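PDB 2O0A: spindle pole body-associated protein VIK1 from Saccharomyces cerevisiae, which partners the minus-end-directed motor KAR3, recruiting it to microtubules and targeting or maintaining it at the spindle pole body during vegetative growth. Local coordinates for residues A252-L255 with K256-S260. Residues are numbered along the deposited sequence; the frame is centred on the assembly and turned at random.
Sequences ALVL and KKLIS
Val254 and Leu258 sit one helical turn apart, their side chains running alongside each other. They touch through one methyl each, Val254 CG1 to Leu258 CD1 at 4.0 Å. The valine methyl reaches forward because CG1 is anti to the backbone N (chi1 170°). Leu258 also packs back on the main chain, with Leu258 CG 3.4 Å from Val254 O. The amide N of Leu258 bonds to Val254 O at 2.9 Å.

Ile259 packs on the main chain of Leu255 in the same way as Leu258 does on Val254. Its CG1 branch leans back toward the preceding turn, anti to the carbonyl carbon (chi1 -70°), and Ile259 CG1 comes to 3.2 Å from Leu255 O. CD1 of Ile259 lies close to the same oxygen, which also takes the Ile259 amide.

These residues belong to helix 250-261 of the C-terminal domain, which has a kinesin motor fold without a nucleotide-binding site. The helix leads into strand 265-270 of the mixed sheet. Val254 faces Met198 and Ile200 of strand 197-207, while Leu255 packs on Phe237 and Ile241 of helix 231-243.

Lys256 runs its aliphatic chain back past Ala252. Lys256 CG is 3.2 Å from Ala252 O and Lys256 CE 4.4 Å from Ala252 CB. The amide of Lys256 bonds to that same oxygen, with an N-H...O angle of 163°. Lys257 turns elsewhere. Only Lys257 CB stays near the preceding turn, 3.3 Å from Leu253 O. Its NZ makes a salt bridge to Asp261 and hydrogen bonds to the carbonyl oxygens of Glu161 and Lys162.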
ATOM      1  N   ALA A 252      16.375  -1.615  -0.937  1.00 25.67           N
ATOM      2  CA  ALA A 252      16.444  -0.359  -1.683  1.00 25.31           C
ATOM      3  C   ALA A 252      16.192  -0.589  -3.163  1.00 25.06           C
ATOM      4  O   ALA A 252      15.512   0.210  -3.814  1.00 25.46           O
ATOM      5  CB  ALA A 252      17.794   0.320  -1.471  1.00 25.50           C
ATOM      6  N   LEU A 253      16.723  -1.690  -3.694  1.00 24.58           N
ATOM      7  CA  LEU A 253      16.539  -2.023  -5.109  1.00 24.99           C
ATOM      8  C   LEU A 253      15.069  -2.315  -5.440  1.00 24.14           C
ATOM      9  O   LEU A 253      14.563  -1.873  -6.475  1.00 24.99           O
ATOM     10  CB  LEU A 253      17.455  -3.181  -5.532  1.00 25.23           C
ATOM     11  CG  LEU A 253      18.968  -2.896  -5.573  1.00 25.97           C
ATOM     12  CD1 LEU A 253      19.732  -4.130  -6.020  1.00 26.18           C
ATOM     13  CD2 LEU A 253      19.334  -1.712  -6.466  1.00 27.27           C
ATOM     14  N   VAL A 254      14.381  -3.042  -4.558  1.00 23.57           N
ATOM     15  CA  VAL A 254      12.930  -3.270  -4.726  1.00 22.14           C
ATOM     16  C   VAL A 254      12.140  -1.955  -4.767  1.00 21.32           C
ATOM     17  O   VAL A 254      11.351  -1.717  -5.687  1.00 20.69           O
ATOM     18  CB  VAL A 254      12.352  -4.179  -3.613  1.00 22.01           C
ATOM     19  CG1 VAL A 254      10.813  -4.188  -3.662  1.00 21.33           C
ATOM     20  CG2 VAL A 254      12.886  -5.577  -3.753  1.00 22.90           C
ATOM     21  N   LEU A 255      12.367  -1.109  -3.766  1.00 21.27           N
ATOM     22  CA  LEU A 255      11.662   0.163  -3.649  1.00 20.51           C
ATOM     23  C   LEU A 255      11.951   1.084  -4.836  1.00 20.66           C
ATOM     24  O   LEU A 255      11.044   1.662  -5.426  1.00 20.02           O
ATOM     25  CB  LEU A 255      11.999   0.836  -2.320  1.00 21.17           C
ATOM     26  CG  LEU A 255      11.407   0.105  -1.112  1.00 21.80           C
ATOM     27  CD1 LEU A 255      12.059   0.589   0.175  1.00 23.19           C
ATOM     28  CD2 LEU A 255       9.913   0.324  -1.082  1.00 21.80           C
ATOM     29  N   LYS A 256      13.216   1.160  -5.231  1.00 20.90           N
ATOM     30  CA  LYS A 256      13.563   1.970  -6.392  1.00 21.12           C
ATOM     31  C   LYS A 256      12.897   1.473  -7.657  1.00 20.02           C
ATOM     32  O   LYS A 256      12.427   2.276  -8.468  1.00 20.22           O
ATOM     33  CB  LYS A 256      15.071   1.988  -6.599  1.00 21.26           C
ATOM     34  CG  LYS A 256      15.771   2.890  -5.630  1.00 23.89           C
ATOM     35  CD  LYS A 256      17.275   2.650  -5.625  1.00 26.57           C
ATOM     36  CE  LYS A 256      17.931   3.497  -4.556  1.00 27.66           C
ATOM     37  NZ  LYS A 256      17.895   4.953  -4.873  0.10 27.29           N
ATOM     38  N   LYS A 257      12.877   0.153  -7.833  1.00 19.92           N
ATOM     39  CA  LYS A 257      12.250  -0.462  -8.995  1.00 19.67           C
ATOM     40  C   LYS A 257      10.754  -0.188  -9.038  1.00 19.20           C
ATOM     41  O   LYS A 257      10.210   0.146 -10.074  1.00 19.46           O
ATOM     42  CB  LYS A 257      12.501  -1.975  -9.025  1.00 20.31           C
ATOM     43  CG  LYS A 257      11.832  -2.678 -10.207  1.00 22.56           C
ATOM     44  CD  LYS A 257      12.471  -2.269 -11.524  1.00 25.55           C
ATOM     45  CE  LYS A 257      12.260  -3.322 -12.574  1.00 29.00           C
ATOM     46  NZ  LYS A 257      13.128  -3.034 -13.749  1.00 31.66           N
ATOM     47  N   LEU A 258      10.077  -0.328  -7.898  1.00 18.16           N
ATOM     48  CA  LEU A 258       8.637  -0.097  -7.894  1.00 18.24           C
ATOM     49  C   LEU A 258       8.259   1.360  -8.141  1.00 17.78           C
ATOM     50  O   LEU A 258       7.320   1.661  -8.868  1.00 17.96           O
ATOM     51  CB  LEU A 258       8.036  -0.583  -6.579  1.00 17.62           C
ATOM     52  CG  LEU A 258       8.079  -2.093  -6.378  1.00 19.51           C
ATOM     53  CD1 LEU A 258       7.452  -2.395  -5.030  1.00 21.12           C
ATOM     54  CD2 LEU A 258       7.331  -2.817  -7.501  1.00 19.76           C
ATOM     55  N   ILE A 259       9.005   2.269  -7.527  1.00 18.66           N
ATOM     56  CA  ILE A 259       8.738   3.693  -7.685  1.00 19.83           C
ATOM     57  C   ILE A 259       8.971   4.136  -9.139  1.00 19.84           C
ATOM     58  O   ILE A 259       8.199   4.915  -9.693  1.00 20.62           O
ATOM     59  CB  ILE A 259       9.606   4.509  -6.713  1.00 19.99           C
ATOM     60  CG1 ILE A 259       9.122   4.274  -5.273  1.00 20.50           C
ATOM     61  CG2 ILE A 259       9.623   6.005  -7.106  1.00 20.02           C
ATOM     62  CD1 ILE A 259      10.151   4.582  -4.175  1.00 21.46           C
ATOM     63  N   SER A 260      10.024   3.612  -9.757  1.00 21.19           N
ATOM     64  CA  SER A 260      10.348   4.019 -11.128  1.00 21.05           C
ATOM     65  C   SER A 260       9.486   3.374 -12.210  1.00 21.09           C
ATOM     66  O   SER A 260       9.178   4.017 -13.219  0.50 20.54           O
ATOM     67  CB  SER A 260      11.839   3.827 -11.435  1.00 21.66           C
ATOM     68  OG  SER A 260      12.202   2.468 -11.431  1.00 24.27           O
TER